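Side-chain contacts in B-type Cna protein (Enterococcus faecium, PDB 6FWY), which is a cell-surface thioester domain whose precise function is unknown, but which probably forms covalent links to host targets through an internal thioester bond: residues A194-M199 with V226-G231; F220-P225 with G231-K236. All coordinates share one frame; numbering follows the deposited sequence.

Contact 1 (A194-M199 with V226-G231); sequences AKPAGM and VTTPSG
Pro196 and Thr228 face each other from two loops, and the proline ring offers its CB side to the forked end of the threonine. The touch is made by the methyl branch, with Thr228 CG2 lying 3.6 Å from Pro196 CB. Rotation about the CA-CB bond of Thr228 (chi1 -53°) sets this methyl opposite the backbone N and leaves OG1 beside that nitrogen. The two branches consequently do different work. CG2 presses on the ring, while OG1 hydrogen-bonds to Pro225 O, tying the threonine to its own chain just before the loop.

No direct hydrogen bond joins the loops, and a water bridges them instead. It donates to Ala197 O at 2.8 Å and also to Thr228 OG1. The water oxygen is modelled 2.5 Å from Thr228 OG1, shorter than a normal bond, so that length is doubtful. The apolar touch and the bridge lie next to each other, because Pro196 directly precedes the residue whose carbonyl holds the water. Trp277, on strand 258-277, touches both Pro196 and Thr228.

Residues Pro196 to Met199 form a type II beta turn, closed by a weak bond from Met199 N to Pro196 O. Gly198 occupies its third position with the positive phi (75°) characteristic of such turns. Turn and loop 226-231 thus meet at one end of a beta-sandwich, a loop-to-loop contact beside its two stacked sheets.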
ATOM      1  N   ALA A 194       0.244 -28.562 -21.906  1.00 45.60           N
ATOM      2  CA  ALA A 194       1.451 -29.323 -22.191  1.00 45.50           C
ATOM      3  C   ALA A 194       2.553 -28.451 -22.785  1.00 43.89           C
ATOM      4  O   ALA A 194       2.301 -27.662 -23.687  1.00 43.88           O
ATOM      5  CB  ALA A 194       1.122 -30.477 -23.130  1.00 46.88           C
ATOM      6  N   LYS A 195       3.760 -28.588 -22.259  1.00 43.21           N
ATOM      7  CA  LYS A 195       4.929 -27.903 -22.805  1.00 42.24           C
ATOM      8  C   LYS A 195       5.546 -28.786 -23.890  1.00 42.56           C
ATOM      9  O   LYS A 195       5.844 -29.955 -23.629  1.00 42.92           O
ATOM     10  CB  LYS A 195       5.966 -27.637 -21.717  1.00 42.05           C
ATOM     11  CG  LYS A 195       5.547 -26.548 -20.770  1.00 41.85           C
ATOM     12  CD  LYS A 195       6.170 -26.634 -19.396  1.00 42.22           C
ATOM     13  CE  LYS A 195       7.589 -26.134 -19.467  1.00 42.39           C
ATOM     14  NZ  LYS A 195       8.076 -25.912 -18.080  1.00 43.24           N
ATOM     15  N   PRO A 196       5.763 -28.232 -25.096  1.00 41.93           N
ATOM     16  CA  PRO A 196       6.479 -29.024 -26.104  1.00 42.39           C
ATOM     17  C   PRO A 196       7.904 -29.358 -25.653  1.00 42.03           C
ATOM     18  O   PRO A 196       8.529 -28.569 -24.927  1.00 40.80           O
ATOM     19  CB  PRO A 196       6.490 -28.123 -27.339  1.00 41.69           C
ATOM     20  CG  PRO A 196       6.190 -26.747 -26.859  1.00 41.65           C
ATOM     21  CD  PRO A 196       5.422 -26.873 -25.574  1.00 41.29           C
ATOM     22  N   ALA A 197       8.388 -30.527 -26.066  1.00 42.85           N
ATOM     23  CA  ALA A 197       9.762 -30.947 -25.774  1.00 43.54           C
ATOM     24  C   ALA A 197      10.758 -29.933 -26.323  1.00 41.82           C
ATOM     25  O   ALA A 197      10.536 -29.352 -27.413  1.00 40.36           O
ATOM     26  CB  ALA A 197      10.028 -32.319 -26.370  1.00 44.49           C
ATOM     27  N   GLY A 198      11.823 -29.692 -25.553  1.00 42.10           N
ATOM     28  CA  GLY A 198      12.899 -28.785 -26.002  1.00 42.28           C
ATOM     29  C   GLY A 198      12.535 -27.304 -25.946  1.00 41.49           C
ATOM     30  O   GLY A 198      13.249 -26.474 -26.497  1.00 40.64           O
ATOM     31  N   MET A 199      11.426 -26.964 -25.278  1.00 41.25           N
ATOM     32  CA  MET A 199      11.041 -25.565 -25.098  1.00 41.01           C
ATOM     33  C   MET A 199      12.062 -24.867 -24.197  1.00 40.68           C
ATOM     34  O   MET A 199      12.487 -25.420 -23.207  1.00 41.57           O
ATOM     35  CB  MET A 199       9.643 -25.475 -24.491  1.00 41.02           C
ATOM     36  CG  MET A 199       9.021 -24.078 -24.489  1.00 40.57           C
ATOM     37  SD  MET A 199       7.691 -23.991 -23.278  1.00 41.27           S
ATOM     38  CE  MET A 199       8.637 -23.331 -21.906  1.00 41.16           C
ATOM     39  N   VAL A 226      11.247 -25.810 -34.085  1.00 41.25           N
ATOM     40  CA  VAL A 226      10.473 -25.888 -35.345  1.00 41.54           C
ATOM     41  C   VAL A 226      10.098 -27.325 -35.733  1.00 41.61           C
ATOM     42  O   VAL A 226       9.267 -27.537 -36.595  1.00 42.53           O
ATOM     43  CB  VAL A 226      11.166 -25.172 -36.541  1.00 42.15           C
ATOM     44  CG1 VAL A 226      11.338 -23.677 -36.255  1.00 41.94           C
ATOM     45  CG2 VAL A 226      12.498 -25.815 -36.917  1.00 42.53           C
ATOM     46  N   THR A 227      10.713 -28.314 -35.099  1.00 42.51           N
ATOM     47  CA  THR A 227      10.303 -29.722 -35.217  1.00 43.24           C
ATOM     48  C   THR A 227       9.010 -30.080 -34.483  1.00 43.66           C
ATOM     49  O   THR A 227       8.438 -31.144 -34.717  1.00 44.36           O
ATOM     50  CB  THR A 227      11.439 -30.688 -34.792  1.00 44.05           C
ATOM     51  OG1 THR A 227      12.036 -30.266 -33.553  1.00 44.34           O
ATOM     52  CG2 THR A 227      12.534 -30.668 -35.837  1.00 44.04           C
ATOM     53  N   THR A 228       8.537 -29.193 -33.606  1.00 43.11           N
ATOM     54  CA  THR A 228       7.346 -29.447 -32.820  1.00 42.92           C
ATOM     55  C   THR A 228       6.117 -29.505 -33.733  1.00 43.42           C
ATOM     56  O   THR A 228       5.954 -28.625 -34.589  1.00 44.05           O
ATOM     57  CB  THR A 228       7.166 -28.339 -31.772  1.00 42.70           C
ATOM     58  OG1 THR A 228       8.370 -28.212 -31.018  1.00 42.61           O
ATOM     59  CG2 THR A 228       6.001 -28.634 -30.828  1.00 42.85           C
ATOM     60  N   PRO A 229       5.252 -30.528 -33.559  1.00 44.11           N
ATOM     61  CA  PRO A 229       3.964 -30.580 -34.263  1.00 44.85           C
ATOM     62  C   PRO A 229       3.119 -29.310 -34.076  1.00 44.58           C
ATOM     63  O   PRO A 229       3.116 -28.727 -32.999  1.00 43.49           O
ATOM     64  CB  PRO A 229       3.267 -31.779 -33.623  1.00 45.95           C
ATOM     65  CG  PRO A 229       4.370 -32.667 -33.158  1.00 46.01           C
ATOM     66  CD  PRO A 229       5.488 -31.753 -32.768  1.00 44.73           C
ATOM     67  N   SER A 230       2.428 -28.897 -35.135  1.00 45.22           N
ATOM     68  CA  SER A 230       1.614 -27.679 -35.119  1.00 45.71           C
ATOM     69  C   SER A 230       0.693 -27.651 -33.911  1.00 45.89           C
ATOM     70  O   SER A 230       0.084 -28.666 -33.570  1.00 46.74           O
ATOM     71  CB  SER A 230       0.779 -27.572 -36.389  1.00 47.00           C
ATOM     72  OG  SER A 230       1.618 -27.500 -37.541  1.00 46.36           O
ATOM     73  N   GLY A 231       0.621 -26.516 -33.231  1.00 44.98           N
ATOM     74  CA  GLY A 231      -0.228 -26.427 -32.050  1.00 45.74           C
ATOM     75  C   GLY A 231      -0.070 -25.159 -31.230  1.00 44.85           C
ATOM     76  O   GLY A 231       0.404 -24.126 -31.720  1.00 44.17           O
TER
HETATM   77  O   HOH W   1       8.828 -30.093 -29.460  1.00 39.02           O

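Contact 2 (F220-P225 with G231-K236); sequences FTIKVP and GTLSFK
Phe220 and Phe235 both leave their strands toward the opposite sheet, and chi1 near +60° places each CG between the backbone N and the carbonyl carbon. In Ile222, CG1 stands beside the backbone N and the chain is then extended, with CD1 anti to CA, so that its tip reaches across to the second ring. This is the face-to-face packing of a beta-sandwich: strand 218-225 belongs to a five-stranded antiparallel sheet and strand 231-250 to the larger antiparallel sheet stacked on it. The two short segments run nearly antiparallel, at 150°, but their axes stay 10.5 Å apart and no hydrogen bond joins them. Between the two segments the contact is made by side chains.

The aromatic side chains approach from opposite directions. Phe235 CE2 meets Phe220 at its edge, in the plane of that ring, 3.9 Å from Phe220 CZ. Tyr177, on the strand that pairs with 218-225, meets Phe220 with the ring planes tilted by only a modest amount and packs edge-to-face with Phe235, making a three-ring cluster. Leu273 on strand 258-277 also touches Phe235.

Further along, Ile222 uses both its branches. CG2, opposite the backbone N, leans toward Leu233, whose CD2 is 4.3 Å from Ile222 CG2. The longer branch crosses over one face of the Phe235 ring in a CH-pi contact, with Ile222 CD1 3.9 Å from the ring centroid and 29° off its normal. The methyl sits displaced from the middle of the face: Ile222 CD1 lies 3.4 Å from Phe235 CE1 and 3.7 Å from Phe235 CZ.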
ATOM      1  N   PHE A 220      10.857 -11.186 -22.015  1.00 41.59           N
ATOM      2  CA  PHE A 220      11.402 -12.519 -22.158  1.00 41.69           C
ATOM      3  C   PHE A 220      10.903 -13.131 -23.449  1.00 41.68           C
ATOM      4  O   PHE A 220       9.970 -12.639 -24.054  1.00 41.62           O
ATOM      5  CB  PHE A 220      11.064 -13.415 -20.951  1.00 40.78           C
ATOM      6  CG  PHE A 220       9.614 -13.667 -20.768  1.00 39.67           C
ATOM      7  CD1 PHE A 220       8.989 -14.722 -21.424  1.00 39.35           C
ATOM      8  CD2 PHE A 220       8.862 -12.859 -19.944  1.00 39.85           C
ATOM      9  CE1 PHE A 220       7.626 -14.927 -21.296  1.00 38.98           C
ATOM     10  CE2 PHE A 220       7.511 -13.081 -19.759  1.00 39.34           C
ATOM     11  CZ  PHE A 220       6.885 -14.111 -20.457  1.00 39.22           C
ATOM     12  N   THR A 221      11.539 -14.225 -23.848  1.00 41.64           N
ATOM     13  CA  THR A 221      11.219 -14.929 -25.084  1.00 40.73           C
ATOM     14  C   THR A 221      11.061 -16.420 -24.795  1.00 39.76           C
ATOM     15  O   THR A 221      11.889 -17.008 -24.116  1.00 40.27           O
ATOM     16  CB  THR A 221      12.279 -14.632 -26.155  1.00 41.64           C
ATOM     17  OG1 THR A 221      12.232 -13.242 -26.481  1.00 42.26           O
ATOM     18  CG2 THR A 221      12.033 -15.427 -27.427  1.00 41.74           C
ATOM     19  N   ILE A 222       9.969 -16.999 -25.284  1.00 39.17           N
ATOM     20  CA  ILE A 222       9.740 -18.435 -25.276  1.00 39.19           C
ATOM     21  C   ILE A 222      10.131 -18.963 -26.656  1.00 39.66           C
ATOM     22  O   ILE A 222       9.782 -18.360 -27.671  1.00 39.58           O
ATOM     23  CB  ILE A 222       8.263 -18.787 -24.952  1.00 38.91           C
ATOM     24  CG1 ILE A 222       7.936 -18.341 -23.530  1.00 39.00           C
ATOM     25  CG2 ILE A 222       8.009 -20.290 -25.090  1.00 38.96           C
ATOM     26  CD1 ILE A 222       6.495 -18.493 -23.125  1.00 38.96           C
ATOM     27  N   LYS A 223      10.851 -20.083 -26.676  1.00 39.82           N
ATOM     28  CA  LYS A 223      11.318 -20.698 -27.917  1.00 40.16           C
ATOM     29  C   LYS A 223      10.836 -22.132 -28.026  1.00 39.59           C
ATOM     30  O   LYS A 223      11.045 -22.925 -27.120  1.00 40.04           O
ATOM     31  CB  LYS A 223      12.837 -20.636 -27.989  1.00 41.08           C
ATOM     32  CG  LYS A 223      13.367 -19.214 -27.909  1.00 41.96           C
ATOM     33  CD  LYS A 223      14.726 -19.067 -28.535  1.00 43.54           C
ATOM     34  CE  LYS A 223      15.201 -17.631 -28.433  1.00 44.45           C
ATOM     35  NZ  LYS A 223      16.449 -17.359 -29.171  1.00 46.59           N
ATOM     36  N   VAL A 224      10.198 -22.451 -29.143  1.00 39.43           N
ATOM     37  CA  VAL A 224       9.581 -23.752 -29.386  1.00 39.68           C
ATOM     38  C   VAL A 224      10.278 -24.322 -30.616  1.00 39.68           C
ATOM     39  O   VAL A 224      10.282 -23.673 -31.655  1.00 39.23           O
ATOM     40  CB  VAL A 224       8.056 -23.616 -29.637  1.00 39.78           C
ATOM     41  CG1 VAL A 224       7.417 -24.966 -29.960  1.00 40.15           C
ATOM     42  CG2 VAL A 224       7.367 -22.980 -28.427  1.00 39.57           C
ATOM     43  N   PRO A 225      10.880 -25.525 -30.505  1.00 40.24           N
ATOM     44  CA  PRO A 225      11.593 -26.073 -31.677  1.00 40.97           C
ATOM     45  C   PRO A 225      10.708 -26.183 -32.921  1.00 41.02           C
ATOM     46  O   PRO A 225       9.545 -26.591 -32.817  1.00 40.67           O
ATOM     47  CB  PRO A 225      12.037 -27.455 -31.197  1.00 41.18           C
ATOM     48  CG  PRO A 225      12.102 -27.363 -29.725  1.00 41.12           C
ATOM     49  CD  PRO A 225      11.008 -26.410 -29.327  1.00 40.67           C
ATOM     50  N   GLY A 231       0.621 -26.516 -33.231  1.00 44.98           N
ATOM     51  CA  GLY A 231      -0.228 -26.427 -32.050  1.00 45.74           C
ATOM     52  C   GLY A 231      -0.070 -25.159 -31.230  1.00 44.85           C
ATOM     53  O   GLY A 231       0.404 -24.126 -31.720  1.00 44.17           O
ATOM     54  N   THR A 232      -0.485 -25.255 -29.974  1.00 44.54           N
ATOM     55  CA  THR A 232      -0.514 -24.119 -29.076  1.00 43.84           C
ATOM     56  C   THR A 232       0.015 -24.473 -27.693  1.00 43.22           C
ATOM     57  O   THR A 232       0.006 -25.628 -27.265  1.00 43.73           O
ATOM     58  CB  THR A 232      -1.944 -23.573 -28.895  1.00 44.36           C
ATOM     59  OG1 THR A 232      -2.771 -24.602 -28.345  1.00 44.88           O
ATOM     60  CG2 THR A 232      -2.536 -23.105 -30.227  1.00 45.50           C
ATOM     61  N   LEU A 233       0.424 -23.429 -26.998  1.00 42.29           N
ATOM     62  CA  LEU A 233       0.893 -23.487 -25.635  1.00 42.03           C
ATOM     63  C   LEU A 233       0.206 -22.338 -24.906  1.00 41.63           C
ATOM     64  O   LEU A 233       0.065 -21.258 -25.468  1.00 40.90           O
ATOM     65  CB  LEU A 233       2.403 -23.249 -25.659  1.00 41.82           C
ATOM     66  CG  LEU A 233       3.152 -23.082 -24.365  1.00 41.72           C
ATOM     67  CD1 LEU A 233       2.970 -24.343 -23.518  1.00 42.79           C
ATOM     68  CD2 LEU A 233       4.617 -22.868 -24.705  1.00 41.46           C
ATOM     69  N   SER A 234      -0.218 -22.553 -23.668  1.00 41.83           N
ATOM     70  CA  SER A 234      -0.784 -21.464 -22.870  1.00 41.81           C
ATOM     71  C   SER A 234      -0.069 -21.338 -21.535  1.00 40.94           C
ATOM     72  O   SER A 234       0.411 -22.314 -20.986  1.00 40.96           O
ATOM     73  CB  SER A 234      -2.302 -21.637 -22.701  1.00 43.21           C
ATOM     74  OG  SER A 234      -2.612 -22.796 -21.952  1.00 44.43           O
ATOM     75  N   PHE A 235       0.020 -20.113 -21.027  1.00 40.47           N
ATOM     76  CA  PHE A 235       0.652 -19.849 -19.726  1.00 39.72           C
ATOM     77  C   PHE A 235       0.140 -18.566 -19.082  1.00 39.52           C
ATOM     78  O   PHE A 235      -0.579 -17.786 -19.708  1.00 39.75           O
ATOM     79  CB  PHE A 235       2.183 -19.804 -19.866  1.00 39.13           C
ATOM     80  CG  PHE A 235       2.710 -18.607 -20.621  1.00 38.89           C
ATOM     81  CD1 PHE A 235       2.756 -18.598 -22.005  1.00 39.60           C
ATOM     82  CD2 PHE A 235       3.186 -17.499 -19.938  1.00 38.94           C
ATOM     83  CE1 PHE A 235       3.237 -17.486 -22.701  1.00 40.03           C
ATOM     84  CE2 PHE A 235       3.676 -16.385 -20.614  1.00 39.29           C
ATOM     85  CZ  PHE A 235       3.702 -16.377 -21.998  1.00 39.96           C
ATOM     86  N   LYS A 236       0.525 -18.380 -17.823  1.00 38.71           N
ATOM     87  CA  LYS A 236       0.342 -17.118 -17.105  1.00 38.18           C
ATOM     88  C   LYS A 236       1.587 -16.852 -16.265  1.00 37.20           C
ATOM     89  O   LYS A 236       2.418 -17.743 -16.062  1.00 37.14           O
ATOM     90  CB  LYS A 236      -0.879 -17.161 -16.183  1.00 38.38           C
ATOM     91  CG  LYS A 236      -0.838 -18.253 -15.136  1.00 38.60           C
ATOM     92  CD  LYS A 236      -1.767 -18.067 -13.970  1.00 39.90           C
ATOM     93  CE  LYS A 236      -1.474 -19.138 -12.926  1.00 40.49           C
ATOM     94  NZ  LYS A 236      -2.529 -19.180 -11.871  1.00 41.37           N
TER

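How the contacts relate
Contact 2 is buried between the two sheets, whereas contact 1 lies at the surface beside it, their centres about 9 Å apart. Both belong to the same end of the sandwich: strand 218-225 leads into loop 226-231, which in turn delivers strand 231-250, and Gly231 is common to the two contacts. Their chemistry follows their depth. Methyl groups and rings meet without polar partners in contact 2, while contact 1 combines a single apolar touch with a water bridge. The join is close, since Ala194 O lies 3.4 Å from Leu233 CD1, and Pro196 and Met199 pack on core side chains, covering the end of the hydrophobic layer.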